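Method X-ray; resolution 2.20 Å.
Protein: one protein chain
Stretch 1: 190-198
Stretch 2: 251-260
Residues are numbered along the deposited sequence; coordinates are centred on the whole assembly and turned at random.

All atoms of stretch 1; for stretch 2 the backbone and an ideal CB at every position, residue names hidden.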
# COMPACT_ATOMS: atom_id res chain seq x y z
N LEU B 190 -12.49 -4.07 -4.60
CA LEU B 190 -11.75 -3.37 -3.55
C LEU B 190 -10.52 -4.15 -3.11
O LEU B 190 -10.57 -5.38 -2.98
CB LEU B 190 -12.65 -3.10 -2.35
CG LEU B 190 -12.02 -2.37 -1.16
CD1 LEU B 190 -11.65 -0.95 -1.54
CD2 LEU B 190 -12.95 -2.39 0.04
N VAL B 191 -9.43 -3.44 -2.88
CA VAL B 191 -8.21 -4.03 -2.34
C VAL B 191 -7.96 -3.49 -0.95
O VAL B 191 -7.88 -2.27 -0.75
CB VAL B 191 -6.98 -3.73 -3.23
CG1 VAL B 191 -5.72 -4.33 -2.62
CG2 VAL B 191 -7.19 -4.27 -4.63
N THR B 192 -7.83 -4.39 0.02
CA THR B 192 -7.45 -4.01 1.38
C THR B 192 -6.06 -4.53 1.69
O THR B 192 -5.65 -5.58 1.19
CB THR B 192 -8.45 -4.54 2.43
OG1 THR B 192 -8.49 -5.97 2.40
CG2 THR B 192 -9.85 -3.98 2.17
N VAL B 193 -5.32 -3.78 2.49
CA VAL B 193 -3.98 -4.16 2.90
C VAL B 193 -3.84 -3.93 4.40
O VAL B 193 -4.22 -2.88 4.92
CB VAL B 193 -2.89 -3.35 2.15
CG1 VAL B 193 -1.51 -3.89 2.46
CG2 VAL B 193 -3.14 -3.38 0.65
N THR B 194 -3.29 -4.93 5.09
CA THR B 194 -3.09 -4.87 6.53
C THR B 194 -1.64 -4.58 6.86
O THR B 194 -0.77 -4.69 6.00
CB THR B 194 -3.51 -6.20 7.20
OG1 THR B 194 -2.80 -7.28 6.59
CG2 THR B 194 -5.00 -6.43 7.05
N GLU B 195 -1.39 -4.18 8.11
CA GLU B 195 -0.03 -3.94 8.59
C GLU B 195 0.90 -5.12 8.35
O GLU B 195 2.07 -4.94 8.01
CB GLU B 195 -0.03 -3.61 10.08
CG GLU B 195 -0.38 -2.17 10.41
CD GLU B 195 -0.16 -1.84 11.87
OE1 GLU B 195 -0.26 -2.76 12.71
OE2 GLU B 195 0.11 -0.66 12.18
N ASP B 196 0.38 -6.34 8.52
CA ASP B 196 1.20 -7.53 8.35
C ASP B 196 1.24 -7.96 6.88
O ASP B 196 1.48 -9.13 6.57
CB ASP B 196 0.69 -8.67 9.24
CG ASP B 196 -0.71 -9.13 8.88
OD1 ASP B 196 -1.46 -8.36 8.24
OD2 ASP B 196 -1.07 -10.27 9.25
N ALA B 197 1.02 -6.99 5.99
CA ALA B 197 1.29 -7.15 4.57
C ALA B 197 0.50 -8.28 3.91
O ALA B 197 1.04 -9.03 3.10
CB ALA B 197 2.78 -7.36 4.34
N ILE B 198 -0.78 -8.39 4.27
CA ILE B 198 -1.67 -9.30 3.56
C ILE B 198 -2.55 -8.49 2.61
O ILE B 198 -3.27 -7.59 3.04
CB ILE B 198 -2.53 -10.13 4.52
CG1 ILE B 198 -1.63 -10.99 5.41
CG2 ILE B 198 -3.49 -11.02 3.74
CD1 ILE B 198 -2.31 -11.53 6.62
N UNK B 251 9.96 -5.04 9.37
CA UNK B 251 10.58 -4.77 8.08
C UNK B 251 9.57 -4.83 6.94
O UNK B 251 9.78 -4.24 5.89
CB UNK B 251 11.71 -5.76 7.82
N UNK B 252 8.46 -5.54 7.16
CA UNK B 252 7.37 -5.56 6.20
C UNK B 252 6.06 -5.10 6.84
O UNK B 252 4.98 -5.54 6.47
CB UNK B 252 7.21 -6.96 5.61
N UNK B 253 6.18 -4.22 7.83
CA UNK B 253 5.01 -3.53 8.37
C UNK B 253 4.57 -2.48 7.36
O UNK B 253 5.30 -1.54 7.08
CB UNK B 253 5.31 -2.89 9.73
N UNK B 254 3.37 -2.64 6.81
CA UNK B 254 2.89 -1.75 5.76
C UNK B 254 2.44 -0.42 6.32
O UNK B 254 1.70 -0.37 7.31
CB UNK B 254 1.74 -2.40 4.99
N UNK B 255 2.89 0.66 5.69
CA UNK B 255 2.46 2.01 6.03
C UNK B 255 1.28 2.42 5.16
O UNK B 255 0.31 3.00 5.65
CB UNK B 255 3.61 3.00 5.87
N UNK B 256 1.37 2.13 3.87
CA UNK B 256 0.30 2.45 2.94
C UNK B 256 0.50 1.76 1.60
O UNK B 256 1.60 1.33 1.27
CB UNK B 256 0.21 3.96 2.74
N UNK B 257 -0.58 1.67 0.83
CA UNK B 257 -0.55 1.09 -0.50
C UNK B 257 -1.45 1.88 -1.42
O UNK B 257 -2.43 2.49 -0.98
CB UNK B 257 -0.97 -0.38 -0.47
N UNK B 258 -1.13 1.88 -2.71
CA UNK B 258 -1.95 2.58 -3.68
C UNK B 258 -1.80 1.97 -5.07
O UNK B 258 -0.82 1.29 -5.37
CB UNK B 258 -1.58 4.07 -3.71
N UNK B 259 -2.82 2.19 -5.89
CA UNK B 259 -2.72 1.98 -7.33
C UNK B 259 -2.35 3.31 -7.96
O UNK B 259 -2.63 4.36 -7.39
CB UNK B 259 -4.02 1.43 -7.91
N UNK B 260 -1.71 3.27 -9.14
CA UNK B 260 -1.49 4.54 -9.82
C UNK B 260 -2.80 5.25 -10.11
O UNK B 260 -3.84 4.60 -10.25
CB UNK B 260 -0.72 4.32 -11.12

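Position 251 lies out of reach of stretch 1: no atom of that stretch comes within 5.5 Å of its ideal CB, so the contact sets no preference. The residue is Asp251.

At 252 CA-to-CB points sideways, and the ideal CB is 4.6 Å from Ala197 CB. A methyl neighbour at that distance favours an apolar chain but would tolerate others. The deposited Met252 (chi1 m, chi2 t) meets stretch 1 through its backbone O, 3.6 Å from Ala197 CB. Met252 O is also 3.3 Å from Glu195 O, but two acceptors cannot bond.

At 253 CA-to-CB points away, although the ideal CB is 4.2 Å from Glu195 O. The CA makes a CA-H...O contact with Glu195 O at 3.3 Å. The carboxylate of Glu195 lies on this side, so a basic or neutral polar chain would look the natural choice. The residue is nevertheless Glu253; its extended chain (chi1 and chi2 both t) brings OE1 to 4.1 Å from Glu195 OE2, a pairing of like charges that favourable electrostatics across this contact cannot explain.

Position 254 is the best defined. Its N donates to Glu195 O (2.9 Å, N-H...O angle 165°), which excludes proline if that bond is to form. CA-to-CB points toward stretch 1, with the ideal CB 3.5 Å from Thr194 O and 4.4 Å from Val193 CG1. A compact apolar chain suits this space: valine, isoleucine or perhaps alanine. Val254 (chi1 t) places CG1 3.9 Å from Val193 CG1 and CG2 3.7 Å from Ala197 CB; both methyls pack near Val193. One water donates to both Val254 O (2.8 Å) and Glu195 OE2 (3.1 Å), adding a bridge beside the direct backbone bond.

Positions 255 and 256 both point away and find nothing of stretch 1 within 5.5 Å of their ideal CB atoms. Stretch 1 leaves the choice open; they are Ala255 and Ala256.

At 257 CA-to-CB turns toward stretch 1 again, and the ideal CB is 3.9 Å from Val193 CG2. A small apolar residue fits. Ala257 meets Val193 CG2 with its CB at 3.9 Å.

At 259 CA-to-CB points sideways and the ideal CB has no neighbour within 5.5 Å, so only a long chain could reach Val191. Leucine, methionine or an aromatic would be reasonable. Phe259 (chi1 m) brings CE2 to 3.6 Å from Val191 CG2, which lies at the ring edge, near its plane.

Positions 258, pointing away, and 260, out of reach, are unconstrained by stretch 1; they hold Cys258 and Pro260.

Stretch 2 251-260: DMEVAAACFP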
# COMPACT_ATOMS: atom_id res chain seq x y z
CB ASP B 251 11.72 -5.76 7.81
CG ASP B 251 12.94 -5.09 7.19
OD1 ASP B 251 12.88 -3.89 6.84
OD2 ASP B 251 13.97 -5.78 7.03
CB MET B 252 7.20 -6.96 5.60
CG MET B 252 8.36 -7.37 4.70
SD MET B 252 8.06 -8.88 3.75
CE MET B 252 6.89 -8.27 2.53
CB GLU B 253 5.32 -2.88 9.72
CG GLU B 253 4.12 -2.23 10.39
CD GLU B 253 4.49 -1.46 11.63
OE1 GLU B 253 4.01 -1.83 12.73
OE2 GLU B 253 5.24 -0.47 11.52
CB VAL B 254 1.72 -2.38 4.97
CG1 VAL B 254 1.26 -1.46 3.84
CG2 VAL B 254 2.13 -3.74 4.41
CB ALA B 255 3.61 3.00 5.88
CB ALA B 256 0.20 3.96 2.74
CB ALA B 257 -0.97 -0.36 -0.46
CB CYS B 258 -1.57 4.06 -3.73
SG CYS B 258 0.09 4.37 -4.36
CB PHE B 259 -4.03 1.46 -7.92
CG PHE B 259 -4.30 0.01 -7.63
CD1 PHE B 259 -3.59 -0.98 -8.30
CD2 PHE B 259 -5.26 -0.36 -6.71
CE1 PHE B 259 -3.84 -2.32 -8.03
CE2 PHE B 259 -5.51 -1.70 -6.45
CZ PHE B 259 -4.79 -2.68 -7.11
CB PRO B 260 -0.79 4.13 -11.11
CG PRO B 260 -0.05 2.90 -10.74
CD PRO B 260 -0.97 2.18 -9.78
O HOH W 1 1.17 0.92 9.76
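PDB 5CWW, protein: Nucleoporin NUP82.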